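Local coordinates for protein pinoresinol-lariciresinol reductase (Thuja plicata, PDB 1QYD) that reduces pinoresinol to lariciresinol and lariciresinol to secoisolariciresinol in lignan biosynthesis, taking the 4R-hydride from NADPH, at residues R36-V39 and V40-D44; I226-Q229 and K230-I233; Q234-E237 and R238-Q242; Y302-M305 and D306-L309. One frame throughout, in Å; residues are numbered along the deposited sequence.

Contact 1. Residues R36-V39 and V40-D44; sequences RPEV and VSNID
Val-39 and Asn-42 close a reverse turn: the amide N of Asn-42 reaches back to Val-39 O at 3.4 Å, a weak bond bent to 138° at the hydrogen. The two residues between them, an extended Val-40 and Ser-41 in the left-handed region, give the turn a type II character, and Asn-42 then takes the N-cap position of helix 43-53. Glu-38, just before the turn, sends its carboxylate back to it. Its chain folds at the second torsion (chi2 -74°) and carries the carboxylate across the Val-40 side chain at about a right angle, with OE2 3.3 Å from Val-40 CG1. OE2 also lies 2.8 Å from Val-40 O, a pair of acceptors that makes no hydrogen bond. The other oxygen, OE1, approaches Asn-42 CB at 3.8 Å, so the carboxylate spans from Val-40, inside the turn, to Asn-42 at its close. This connection follows the second strand, 31-34, of the Rossmann-type sheet, where NADP-dependent enzymes commonly place basic residues for the cofactor. Arg-36 and Lys-45 are both inferred to bind NADP(+), consistent with that role, and the backbone O of Glu-38 accepts a hydrogen bond from Lys-45 NZ. With an alanine here the carboxylate is gone, and Val-40 CG1 and Asn-42 CB are likely to lose the group packed beside them. The side chain of Val-39 touches Val-46 on helix 43-53.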
ATOM      1  N   ARG A  36       7.866  19.405   1.523  1.00 25.43           N
ATOM      2  CA  ARG A  36       7.990  18.702   0.269  1.00 31.67           C
ATOM      3  C   ARG A  36       8.023  19.643  -0.944  1.00 34.90           C
ATOM      4  O   ARG A  36       8.166  20.852  -0.797  1.00 36.41           O
ATOM      5  CB  ARG A  36       6.798  17.722   0.183  1.00 41.33           C
ATOM      6  CG  ARG A  36       6.063  17.154   1.450  1.00 51.50           C
ATOM      7  CD  ARG A  36       5.279  18.158   2.353  1.00 53.78           C
ATOM      8  NE  ARG A  36       4.232  17.574   3.195  1.00 52.70           N
ATOM      9  CZ  ARG A  36       3.834  18.080   4.380  1.00 50.29           C
ATOM     10  NH1 ARG A  36       4.384  19.175   4.911  1.00 46.27           N
ATOM     11  NH2 ARG A  36       2.806  17.512   5.021  1.00 50.71           N
ATOM     12  N   PRO A  37       7.958  19.169  -2.188  1.00 38.51           N
ATOM     13  CA  PRO A  37       7.204  19.832  -3.242  1.00 39.33           C
ATOM     14  C   PRO A  37       5.752  19.380  -3.462  1.00 42.62           C
ATOM     15  O   PRO A  37       5.424  18.270  -3.890  1.00 41.51           O
ATOM     16  CB  PRO A  37       8.066  19.645  -4.458  1.00 39.07           C
ATOM     17  CG  PRO A  37       8.639  18.267  -4.241  1.00 44.82           C
ATOM     18  CD  PRO A  37       8.977  18.293  -2.758  1.00 41.98           C
ATOM     19  N   GLU A  38       4.905  20.325  -3.030  1.00 47.63           N
ATOM     20  CA  GLU A  38       3.447  20.428  -3.194  1.00 41.89           C
ATOM     21  C   GLU A  38       3.010  21.811  -2.694  1.00 37.21           C
ATOM     22  O   GLU A  38       2.214  22.089  -1.801  1.00 25.06           O
ATOM     23  CB  GLU A  38       2.689  19.351  -2.425  1.00 44.49           C
ATOM     24  CG  GLU A  38       1.846  18.496  -3.385  1.00 52.88           C
ATOM     25  CD  GLU A  38       0.567  19.109  -3.969  1.00 60.51           C
ATOM     26  OE1 GLU A  38      -0.368  19.372  -3.206  1.00 64.25           O
ATOM     27  OE2 GLU A  38       0.486  19.284  -5.189  1.00 61.71           O
ATOM     28  N   VAL A  39       3.787  22.679  -3.325  1.00 35.00           N
ATOM     29  CA  VAL A  39       3.561  24.096  -3.403  1.00 38.73           C
ATOM     30  C   VAL A  39       2.815  24.224  -4.747  1.00 41.12           C
ATOM     31  O   VAL A  39       2.268  25.276  -5.067  1.00 44.22           O
ATOM     32  CB  VAL A  39       4.928  24.860  -3.422  1.00 38.19           C
ATOM     33  CG1 VAL A  39       5.760  24.380  -2.247  1.00 41.74           C
ATOM     34  CG2 VAL A  39       5.756  24.581  -4.666  1.00 36.89           C
ATOM     35  N   VAL A  40       2.793  23.115  -5.529  1.00 43.65           N
ATOM     36  CA  VAL A  40       2.217  22.964  -6.855  1.00 42.84           C
ATOM     37  C   VAL A  40       0.717  22.805  -6.683  1.00 39.48           C
ATOM     38  O   VAL A  40       0.130  21.835  -6.208  1.00 41.70           O
ATOM     39  CB  VAL A  40       2.995  21.741  -7.559  1.00 43.94           C
ATOM     40  CG1 VAL A  40       2.175  20.460  -7.774  1.00 38.48           C
ATOM     41  CG2 VAL A  40       3.487  22.280  -8.908  1.00 36.04           C
ATOM     42  N   SER A  41       0.187  23.984  -6.992  1.00 38.94           N
ATOM     43  CA  SER A  41      -1.204  24.400  -6.928  1.00 35.18           C
ATOM     44  C   SER A  41      -1.765  24.460  -5.504  1.00 34.04           C
ATOM     45  O   SER A  41      -2.931  24.828  -5.275  1.00 36.77           O
ATOM     46  CB  SER A  41      -2.042  23.468  -7.834  1.00 33.61           C
ATOM     47  OG  SER A  41      -1.810  23.759  -9.213  1.00 25.03           O
ATOM     48  N   ASN A  42      -0.913  24.205  -4.502  1.00 25.09           N
ATOM     49  CA  ASN A  42      -1.453  24.251  -3.183  1.00 19.61           C
ATOM     50  C   ASN A  42      -1.077  25.506  -2.476  1.00 16.85           C
ATOM     51  O   ASN A  42      -0.133  25.579  -1.690  1.00 18.45           O
ATOM     52  CB  ASN A  42      -0.993  23.062  -2.378  1.00 19.69           C
ATOM     53  CG  ASN A  42      -2.155  22.567  -1.532  1.00 16.82           C
ATOM     54  OD1 ASN A  42      -2.577  21.429  -1.686  1.00 20.71           O
ATOM     55  ND2 ASN A  42      -2.730  23.374  -0.648  1.00  8.50           N
ATOM     56  N   ILE A  43      -1.966  26.458  -2.734  1.00 13.46           N
ATOM     57  CA  ILE A  43      -1.873  27.788  -2.147  1.00 13.39           C
ATOM     58  C   ILE A  43      -2.112  27.694  -0.664  1.00 15.12           C
ATOM     59  O   ILE A  43      -1.642  28.508   0.122  1.00 15.31           O
ATOM     60  CB  ILE A  43      -2.926  28.801  -2.671  1.00 13.13           C
ATOM     61  CG1 ILE A  43      -3.578  28.432  -3.976  1.00 17.77           C
ATOM     62  CG2 ILE A  43      -2.180  30.099  -2.955  1.00  9.12           C
ATOM     63  CD1 ILE A  43      -4.601  27.294  -3.951  1.00 31.50           C
ATOM     64  N   ASP A  44      -2.870  26.659  -0.310  1.00 21.06           N
ATOM     65  CA  ASP A  44      -3.340  26.417   1.039  1.00 25.80           C
ATOM     66  C   ASP A  44      -2.251  25.985   2.001  1.00 24.41           C
ATOM     67  O   ASP A  44      -2.082  26.525   3.105  1.00 26.38           O
ATOM     68  CB  ASP A  44      -4.449  25.367   0.964  1.00 36.62           C
ATOM     69  CG  ASP A  44      -5.618  25.713   0.035  1.00 46.82           C
ATOM     70  OD1 ASP A  44      -5.619  25.258  -1.120  1.00 53.43           O
ATOM     71  OD2 ASP A  44      -6.518  26.432   0.483  1.00 45.95           O
TER

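Contact 2. Residues I226-Q229 and K230-I233; sequences ILSQ and KEVI
Ser-228 and Glu-231 form a capping box, the reciprocal exchange of side-chain and backbone bonds that starts helix 229-241. In one direction, Ser-228 N donates to Glu-231 OE1 at 3.0 Å along a nearly straight line (170°); in the other, Glu-231 N reaches Ser-228 OG at 3.5 Å, a weak bond. The serine hydroxyl adds a further link, OG to Glu-231 OE1 at 2.9 Å. Thus one carboxylate oxygen is gripped twice on its anti side, Ser-228 N and OG coming from opposite faces of the carboxylate plane. With chi1 at 61°, OG stands between the backbone N and the carbonyl carbon of its own residue, which lets it face the first turn. Leu-227 crosses the glutamate at about a right angle, its CD2 3.8 Å from Glu-231 OE2, and its CB packs on Val-232 CG2 at 4.1 Å. After a weak bond from Val-232 N to Ser-228 O, the first stronger helical bond joins Ile-233 N to Gln-229 O at 3.1 Å. Around this strand-to-helix corner, Lys-191 on the adjoining antiparallel strand 191-195 forms a salt bridge with Glu-231 OE1, and the extended Gln-229 side chain accepts from Tyr-185 N in the loop preceding that strand.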
ATOM      1  N   ILE A 226     -12.097  10.136  29.616  1.00 12.65           N
ATOM      2  CA  ILE A 226     -12.160   8.696  29.308  1.00 12.13           C
ATOM      3  C   ILE A 226     -13.653   8.326  29.323  1.00 17.23           C
ATOM      4  O   ILE A 226     -14.268   7.794  30.267  1.00 24.74           O
ATOM      5  CB  ILE A 226     -11.413   7.854  30.338  1.00 11.90           C
ATOM      6  CG1 ILE A 226      -9.958   8.291  30.494  1.00 17.81           C
ATOM      7  CG2 ILE A 226     -11.522   6.407  29.846  1.00  8.98           C
ATOM      8  CD1 ILE A 226      -9.262   7.900  31.808  1.00 14.74           C
ATOM      9  N   LEU A 227     -14.223   8.639  28.160  1.00 12.85           N
ATOM     10  CA  LEU A 227     -15.644   8.558  27.981  1.00  7.96           C
ATOM     11  C   LEU A 227     -16.100   7.632  26.882  1.00  9.94           C
ATOM     12  O   LEU A 227     -15.498   7.471  25.820  1.00  7.64           O
ATOM     13  CB  LEU A 227     -16.141   9.956  27.728  1.00  2.00           C
ATOM     14  CG  LEU A 227     -15.777  11.009  28.732  1.00  2.00           C
ATOM     15  CD1 LEU A 227     -16.107  12.372  28.195  1.00  2.00           C
ATOM     16  CD2 LEU A 227     -16.476  10.699  30.005  1.00 10.26           C
ATOM     17  N   SER A 228     -17.232   7.020  27.211  1.00 12.56           N
ATOM     18  CA  SER A 228     -17.899   6.132  26.293  1.00 11.11           C
ATOM     19  C   SER A 228     -18.566   6.944  25.195  1.00  7.49           C
ATOM     20  O   SER A 228     -18.580   8.175  25.255  1.00  2.00           O
ATOM     21  CB  SER A 228     -18.928   5.277  27.071  1.00 16.69           C
ATOM     22  OG  SER A 228     -20.010   5.914  27.759  1.00 16.16           O
ATOM     23  N   GLN A 229     -19.109   6.247  24.189  1.00  7.62           N
ATOM     24  CA  GLN A 229     -19.764   6.880  23.049  1.00  9.36           C
ATOM     25  C   GLN A 229     -20.997   7.684  23.395  1.00 12.92           C
ATOM     26  O   GLN A 229     -21.156   8.819  22.963  1.00 16.93           O
ATOM     27  CB  GLN A 229     -20.186   5.851  22.028  1.00 11.48           C
ATOM     28  CG  GLN A 229     -20.727   6.550  20.773  1.00  7.35           C
ATOM     29  CD  GLN A 229     -21.225   5.547  19.765  1.00  2.85           C
ATOM     30  OE1 GLN A 229     -21.211   4.330  19.974  1.00  5.18           O
ATOM     31  NE2 GLN A 229     -21.686   6.095  18.649  1.00  9.13           N
ATOM     32  N   LYS A 230     -21.849   6.987  24.145  1.00 15.57           N
ATOM     33  CA  LYS A 230     -23.099   7.455  24.684  1.00 11.86           C
ATOM     34  C   LYS A 230     -22.825   8.631  25.611  1.00  9.48           C
ATOM     35  O   LYS A 230     -23.552   9.618  25.554  1.00 19.67           O
ATOM     36  CB  LYS A 230     -23.685   6.228  25.369  1.00 22.08           C
ATOM     37  CG  LYS A 230     -25.085   6.095  25.959  1.00 27.20           C
ATOM     38  CD  LYS A 230     -25.138   4.665  26.561  1.00 32.29           C
ATOM     39  CE  LYS A 230     -26.435   4.331  27.344  1.00 38.24           C
ATOM     40  NZ  LYS A 230     -26.343   3.144  28.194  1.00 30.18           N
ATOM     41  N   GLU A 231     -21.803   8.623  26.461  1.00  2.37           N
ATOM     42  CA  GLU A 231     -21.569   9.773  27.305  1.00  5.18           C
ATOM     43  C   GLU A 231     -21.111  11.014  26.612  1.00 10.31           C
ATOM     44  O   GLU A 231     -21.227  12.063  27.240  1.00 17.06           O
ATOM     45  CB  GLU A 231     -20.534   9.549  28.324  1.00 11.57           C
ATOM     46  CG  GLU A 231     -20.842   8.450  29.307  1.00 16.78           C
ATOM     47  CD  GLU A 231     -19.617   8.268  30.169  1.00 21.72           C
ATOM     48  OE1 GLU A 231     -18.693   7.574  29.740  1.00 21.21           O
ATOM     49  OE2 GLU A 231     -19.581   8.860  31.246  1.00 30.31           O
ATOM     50  N   VAL A 232     -20.520  10.933  25.404  1.00 15.33           N
ATOM     51  CA  VAL A 232     -20.183  12.118  24.598  1.00 19.54           C
ATOM     52  C   VAL A 232     -21.450  12.597  23.864  1.00 18.33           C
ATOM     53  O   VAL A 232     -21.632  13.797  23.636  1.00 20.20           O
ATOM     54  CB  VAL A 232     -19.042  11.797  23.563  1.00 23.03           C
ATOM     55  CG1 VAL A 232     -18.789  12.902  22.494  1.00  6.66           C
ATOM     56  CG2 VAL A 232     -17.793  11.611  24.410  1.00 17.27           C
ATOM     57  N   ILE A 233     -22.349  11.667  23.505  1.00 13.20           N
ATOM     58  CA  ILE A 233     -23.635  12.016  22.950  1.00 10.82           C
ATOM     59  C   ILE A 233     -24.351  12.768  24.026  1.00 11.68           C
ATOM     60  O   ILE A 233     -25.024  13.732  23.700  1.00 19.46           O
ATOM     61  CB  ILE A 233     -24.478  10.822  22.595  1.00  2.56           C
ATOM     62  CG1 ILE A 233     -23.749   9.930  21.601  1.00  7.21           C
ATOM     63  CG2 ILE A 233     -25.779  11.333  22.010  1.00 13.24           C
ATOM     64  CD1 ILE A 233     -24.465   8.754  20.895  1.00  2.00           C
TER

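Contact 3. Residues Q234-E237 and R238-Q242; sequences QIWE and RLSEQ
Trp-236 and Ser-240 meet one turn apart near the C-terminal end of helix 229-241, where the helix widens into a pi-type turn before the chain leaves. Among the hydrogen bonds, Trp-236 O is the convergence point. Ser-240 N comes almost straight along the C=O direction at 2.7 Å, while Ser-240 OG, at 2.9 Å, and Leu-239 N both lie well above the carbonyl plane; three donors therefore share one acceptor. The hydroxyl gets there because chi1 of 58° turns OG back over the preceding turn. Farther along, Glu-237 O receives Glu-241 N at 3.0 Å and, in the wider pi-type spacing, Gln-242 N weakly at 3.3 Å, and Glu-241 adopts left-handed backbone angles.

The aromatic contact lies on the same pair. Ser-240 CB sits over the five-membered ring of Trp-236, 19° off its normal, as a CH-pi interaction, and OG also lies above that face. Pro-177, Leu-244 and Val-313 pack against the indole too. Were an alanine to replace the indole, Ser-240 CB would lose the ring it lies on, and a gap would probably open beside those three residues.

Apolar packing involves Ile-235 and Leu-239, which run side by side and point the same way, CG2 of the isoleucine 3.9 Å from CD1 of the leucine. As for charges, Glu-237 OE1 makes a salt bridge with Lys-246. The backbone of the same glutamate adds a CA-H...O contact, Glu-237 CA to Gln-242 O at 3.2 Å.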
ATOM      1  N   GLN A 234     -24.158  12.374  25.287  1.00 18.97           N
ATOM      2  CA  GLN A 234     -24.807  13.009  26.422  1.00 25.91           C
ATOM      3  C   GLN A 234     -24.371  14.401  26.811  1.00 29.70           C
ATOM      4  O   GLN A 234     -25.180  15.126  27.407  1.00 38.54           O
ATOM      5  CB  GLN A 234     -24.673  12.149  27.634  1.00 26.83           C
ATOM      6  CG  GLN A 234     -25.751  11.085  27.656  1.00 27.85           C
ATOM      7  CD  GLN A 234     -25.596  10.148  28.838  1.00 30.98           C
ATOM      8  OE1 GLN A 234     -25.803   8.940  28.715  1.00 39.52           O
ATOM      9  NE2 GLN A 234     -25.211  10.672  30.006  1.00 24.49           N
ATOM     10  N   ILE A 235     -23.120  14.767  26.496  1.00 24.47           N
ATOM     11  CA  ILE A 235     -22.633  16.130  26.676  1.00 18.35           C
ATOM     12  C   ILE A 235     -23.263  16.987  25.582  1.00 18.08           C
ATOM     13  O   ILE A 235     -23.515  18.169  25.810  1.00 13.14           O
ATOM     14  CB  ILE A 235     -21.088  16.136  26.574  1.00 21.56           C
ATOM     15  CG1 ILE A 235     -20.492  15.355  27.754  1.00 21.24           C
ATOM     16  CG2 ILE A 235     -20.568  17.573  26.552  1.00 22.63           C
ATOM     17  CD1 ILE A 235     -19.032  14.869  27.621  1.00  2.00           C
ATOM     18  N   TRP A 236     -23.537  16.422  24.387  1.00 16.60           N
ATOM     19  CA  TRP A 236     -24.189  17.181  23.326  1.00 17.87           C
ATOM     20  C   TRP A 236     -25.619  17.446  23.750  1.00 21.53           C
ATOM     21  O   TRP A 236     -26.091  18.583  23.714  1.00 19.76           O
ATOM     22  CB  TRP A 236     -24.270  16.457  21.955  1.00 17.50           C
ATOM     23  CG  TRP A 236     -24.641  17.457  20.828  1.00 22.01           C
ATOM     24  CD1 TRP A 236     -24.062  18.705  20.783  1.00 25.05           C
ATOM     25  CD2 TRP A 236     -25.532  17.297  19.800  1.00 22.26           C
ATOM     26  NE1 TRP A 236     -24.569  19.329  19.758  1.00 24.89           N
ATOM     27  CE2 TRP A 236     -25.443  18.529  19.150  1.00 22.37           C
ATOM     28  CE3 TRP A 236     -26.401  16.337  19.309  1.00 30.16           C
ATOM     29  CZ2 TRP A 236     -26.199  18.834  18.015  1.00 31.28           C
ATOM     30  CZ3 TRP A 236     -27.168  16.635  18.171  1.00 33.49           C
ATOM     31  CH2 TRP A 236     -27.079  17.866  17.519  1.00 29.13           C
ATOM     32  N   GLU A 237     -26.285  16.376  24.198  1.00 25.41           N
ATOM     33  CA  GLU A 237     -27.648  16.453  24.669  1.00 25.65           C
ATOM     34  C   GLU A 237     -27.719  17.524  25.719  1.00 23.91           C
ATOM     35  O   GLU A 237     -28.425  18.508  25.484  1.00 28.55           O
ATOM     36  CB  GLU A 237     -28.077  15.115  25.234  1.00 25.83           C
ATOM     37  CG  GLU A 237     -28.627  14.289  24.097  1.00 19.71           C
ATOM     38  CD  GLU A 237     -28.865  12.815  24.331  1.00 25.51           C
ATOM     39  OE1 GLU A 237     -29.066  12.159  23.322  1.00 25.37           O
ATOM     40  OE2 GLU A 237     -28.848  12.310  25.461  1.00 27.75           O
ATOM     41  N   ARG A 238     -26.871  17.422  26.753  1.00 19.32           N
ATOM     42  CA  ARG A 238     -26.846  18.425  27.812  1.00 21.90           C
ATOM     43  C   ARG A 238     -26.594  19.847  27.295  1.00 26.71           C
ATOM     44  O   ARG A 238     -27.061  20.814  27.908  1.00 28.30           O
ATOM     45  CB  ARG A 238     -25.770  18.055  28.838  1.00 14.89           C
ATOM     46  CG  ARG A 238     -25.695  19.004  30.025  1.00 21.80           C
ATOM     47  CD  ARG A 238     -24.363  18.977  30.790  1.00 30.87           C
ATOM     48  NE  ARG A 238     -23.277  19.775  30.184  1.00 34.53           N
ATOM     49  CZ  ARG A 238     -23.183  21.128  30.265  1.00 35.67           C
ATOM     50  NH1 ARG A 238     -24.098  21.891  30.907  1.00 31.54           N
ATOM     51  NH2 ARG A 238     -22.116  21.735  29.733  1.00 27.73           N
ATOM     52  N   LEU A 239     -25.935  19.991  26.131  1.00 29.12           N
ATOM     53  CA  LEU A 239     -25.513  21.294  25.634  1.00 28.20           C
ATOM     54  C   LEU A 239     -26.457  21.978  24.676  1.00 29.16           C
ATOM     55  O   LEU A 239     -26.792  23.157  24.818  1.00 27.13           O
ATOM     56  CB  LEU A 239     -24.148  21.134  24.980  1.00 27.25           C
ATOM     57  CG  LEU A 239     -22.868  21.515  25.709  1.00 28.04           C
ATOM     58  CD1 LEU A 239     -22.733  20.754  26.993  1.00 26.27           C
ATOM     59  CD2 LEU A 239     -21.688  21.174  24.831  1.00 21.85           C
ATOM     60  N   SER A 240     -26.857  21.207  23.670  1.00 29.09           N
ATOM     61  CA  SER A 240     -27.785  21.678  22.661  1.00 32.89           C
ATOM     62  C   SER A 240     -29.199  21.840  23.250  1.00 38.72           C
ATOM     63  O   SER A 240     -30.032  22.640  22.809  1.00 37.54           O
ATOM     64  CB  SER A 240     -27.766  20.669  21.488  1.00 29.73           C
ATOM     65  OG  SER A 240     -28.108  19.330  21.844  1.00 17.07           O
ATOM     66  N   GLU A 241     -29.402  21.070  24.331  1.00 43.52           N
ATOM     67  CA  GLU A 241     -30.627  20.923  25.091  1.00 42.09           C
ATOM     68  C   GLU A 241     -31.622  20.196  24.214  1.00 41.48           C
ATOM     69  O   GLU A 241     -32.711  20.680  23.911  1.00 43.70           O
ATOM     70  CB  GLU A 241     -31.195  22.285  25.509  1.00 44.13           C
ATOM     71  CG  GLU A 241     -30.279  23.080  26.414  1.00 41.03           C
ATOM     72  CD  GLU A 241     -30.886  24.420  26.741  1.00 38.57           C
ATOM     73  OE1 GLU A 241     -31.368  24.576  27.857  1.00 36.24           O
ATOM     74  OE2 GLU A 241     -30.882  25.297  25.880  1.00 35.03           O
ATOM     75  N   GLN A 242     -31.193  19.025  23.746  1.00 40.32           N
ATOM     76  CA  GLN A 242     -32.081  18.193  22.964  1.00 43.73           C
ATOM     77  C   GLN A 242     -31.686  16.748  23.105  1.00 42.15           C
ATOM     78  O   GLN A 242     -30.509  16.406  23.169  1.00 43.86           O
ATOM     79  CB  GLN A 242     -32.058  18.605  21.476  1.00 46.99           C
ATOM     80  CG  GLN A 242     -30.771  18.479  20.676  1.00 50.09           C
ATOM     81  CD  GLN A 242     -30.888  19.147  19.318  1.00 53.32           C
ATOM     82  OE1 GLN A 242     -30.666  20.351  19.160  1.00 52.76           O
ATOM     83  NE2 GLN A 242     -31.252  18.358  18.309  1.00 52.40           N
TER

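Contact 4. Residues Y302-M305 and D306-L309; sequences YVTM and DSYL
Thr-304 is the N-cap of the short helix 305-309, and its side chain serves the first turn as a hydrogen-bond acceptor. Ser-307 N points at Thr-304 OG1 over 3.3 Å in an almost linear bond (171°), and the two hydroxyls are bonded as well, Ser-307 OG lying 3.2 Å from Thr-304 OG1. The threonine oxygen is thus held from both the backbone and the side chain of one residue. Its own first torsion, 68°, sets OG1 between the backbone N and the carbonyl carbon, the position that brings it in front of the amide at the helix start. Backbone bonds follow, Tyr-308 N to Thr-304 O at 2.8 Å and Leu-309 N to Met-305 O at 3.0 Å.

Ahead of the cap, Val-303 packs back against the helix. Its CG1 touches Tyr-308 CB at 3.8 Å and stands at the edge of the phenol ring, near the ring plane, with the two side chains crossing at about a right angle. Met-305, bent at both chi2 and chi3, curls toward the same residue and brings SD to 4.3 Å from Tyr-308 CB. The phenol then leads away from the turn: OH bonds to Glu-197 and the ring makes a cation-pi contact with Arg-311.

Helix 305-309 rests through Met-305 and Leu-309 on Ile-235 of helix 229-241, while Met-305 and Tyr-308 also touch Ala-161 at the start of helix 161-164.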
ATOM      1  N   TYR A 302      -5.912  20.592  29.939  1.00 35.13           N
ATOM      2  CA  TYR A 302      -6.668  19.850  28.944  1.00 32.08           C
ATOM      3  C   TYR A 302      -8.125  20.236  28.948  1.00 31.44           C
ATOM      4  O   TYR A 302      -8.778  20.519  29.955  1.00 30.73           O
ATOM      5  CB  TYR A 302      -6.560  18.306  29.116  1.00 28.69           C
ATOM      6  CG  TYR A 302      -7.099  17.690  30.384  1.00 31.20           C
ATOM      7  CD1 TYR A 302      -6.248  17.556  31.480  1.00 26.42           C
ATOM      8  CD2 TYR A 302      -8.446  17.299  30.465  1.00 35.32           C
ATOM      9  CE1 TYR A 302      -6.746  17.034  32.676  1.00 29.98           C
ATOM     10  CE2 TYR A 302      -8.949  16.781  31.667  1.00 35.18           C
ATOM     11  CZ  TYR A 302      -8.092  16.653  32.770  1.00 36.26           C
ATOM     12  OH  TYR A 302      -8.571  16.167  33.980  1.00 41.96           O
ATOM     13  N   VAL A 303      -8.538  20.310  27.696  1.00 29.33           N
ATOM     14  CA  VAL A 303      -9.905  20.589  27.327  1.00 27.58           C
ATOM     15  C   VAL A 303     -10.722  19.314  27.415  1.00 27.17           C
ATOM     16  O   VAL A 303     -10.347  18.222  26.972  1.00 32.93           O
ATOM     17  CB  VAL A 303      -9.860  21.188  25.919  1.00 20.36           C
ATOM     18  CG1 VAL A 303     -11.180  21.193  25.214  1.00 17.80           C
ATOM     19  CG2 VAL A 303      -9.448  22.625  26.098  1.00 28.97           C
ATOM     20  N   THR A 304     -11.848  19.518  28.088  1.00 26.75           N
ATOM     21  CA  THR A 304     -12.847  18.480  28.306  1.00 18.82           C
ATOM     22  C   THR A 304     -13.797  18.479  27.104  1.00 19.80           C
ATOM     23  O   THR A 304     -13.824  19.445  26.324  1.00 16.18           O
ATOM     24  CB  THR A 304     -13.569  18.782  29.648  1.00 14.91           C
ATOM     25  OG1 THR A 304     -14.355  19.968  29.557  1.00 16.13           O
ATOM     26  CG2 THR A 304     -12.530  18.999  30.731  1.00 10.85           C
ATOM     27  N   MET A 305     -14.557  17.390  26.891  1.00 16.43           N
ATOM     28  CA  MET A 305     -15.483  17.338  25.763  1.00 11.82           C
ATOM     29  C   MET A 305     -16.731  18.221  25.923  1.00 10.15           C
ATOM     30  O   MET A 305     -17.533  18.407  25.028  1.00  7.59           O
ATOM     31  CB  MET A 305     -15.867  15.897  25.552  1.00 11.27           C
ATOM     32  CG  MET A 305     -14.633  15.056  25.391  1.00 15.87           C
ATOM     33  SD  MET A 305     -13.575  15.869  24.181  1.00 17.60           S
ATOM     34  CE  MET A 305     -14.507  15.310  22.811  1.00 21.80           C
ATOM     35  N   ASP A 306     -16.894  18.791  27.103  1.00 10.44           N
ATOM     36  CA  ASP A 306     -17.905  19.741  27.483  1.00 10.41           C
ATOM     37  C   ASP A 306     -17.400  21.039  26.917  1.00 11.19           C
ATOM     38  O   ASP A 306     -18.061  21.660  26.101  1.00 17.61           O
ATOM     39  CB  ASP A 306     -17.992  19.777  29.010  1.00 14.84           C
ATOM     40  CG  ASP A 306     -18.529  18.484  29.640  1.00 22.23           C
ATOM     41  OD1 ASP A 306     -17.839  17.456  29.648  1.00 21.74           O
ATOM     42  OD2 ASP A 306     -19.672  18.497  30.106  1.00 30.06           O
ATOM     43  N   SER A 307     -16.196  21.458  27.268  1.00 13.31           N
ATOM     44  CA  SER A 307     -15.655  22.689  26.737  1.00 17.09           C
ATOM     45  C   SER A 307     -15.322  22.650  25.240  1.00 12.34           C
ATOM     46  O   SER A 307     -15.430  23.672  24.556  1.00 12.70           O
ATOM     47  CB  SER A 307     -14.468  23.001  27.614  1.00 16.58           C
ATOM     48  OG  SER A 307     -14.939  23.041  28.964  1.00 20.86           O
ATOM     49  N   TYR A 308     -14.954  21.480  24.703  1.00 10.05           N
ATOM     50  CA  TYR A 308     -14.758  21.294  23.271  1.00  8.31           C
ATOM     51  C   TYR A 308     -16.108  21.300  22.546  1.00  8.51           C
ATOM     52  O   TYR A 308     -16.252  21.980  21.526  1.00  6.33           O
ATOM     53  CB  TYR A 308     -14.051  19.974  22.990  1.00  8.95           C
ATOM     54  CG  TYR A 308     -13.542  19.851  21.555  1.00 14.25           C
ATOM     55  CD1 TYR A 308     -12.260  20.286  21.267  1.00  7.57           C
ATOM     56  CD2 TYR A 308     -14.330  19.330  20.518  1.00 22.21           C
ATOM     57  CE1 TYR A 308     -11.753  20.219  19.979  1.00 11.73           C
ATOM     58  CE2 TYR A 308     -13.819  19.254  19.211  1.00 23.43           C
ATOM     59  CZ  TYR A 308     -12.525  19.706  18.958  1.00 21.00           C
ATOM     60  OH  TYR A 308     -11.981  19.655  17.688  1.00 27.63           O
ATOM     61  N   LEU A 309     -17.136  20.567  23.024  1.00 12.85           N
ATOM     62  CA  LEU A 309     -18.455  20.617  22.400  1.00 14.98           C
ATOM     63  C   LEU A 309     -19.187  21.953  22.620  1.00 14.28           C
ATOM     64  O   LEU A 309     -19.975  22.368  21.772  1.00 12.80           O
ATOM     65  CB  LEU A 309     -19.261  19.385  22.900  1.00  9.29           C
ATOM     66  CG  LEU A 309     -18.869  18.053  22.206  1.00  9.64           C
ATOM     67  CD1 LEU A 309     -19.355  16.878  23.005  1.00 14.66           C
ATOM     68  CD2 LEU A 309     -19.536  17.929  20.844  1.00  8.07           C
TER

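From the N terminus, contact 1 comes first, joining strand 31-34 to helix 43-53 on the cofactor side of the fold. Each contact closes just a short local turn, and all four follow in series without crossing. Contact 1 stands apart, its centre about 38 Å from that of contact 2 and on the opposite side of the chain's centre. Contacts 2 and 3 divide helix 229-241 between them, one at its start and the other at its end. Contact 4, much later in the chain, returns to this helix: Leu-227, Ile-235 and Leu-239 meet Met-305 and Leu-309, which ties the C-terminal helix to strand 226-228 and the long helix after it.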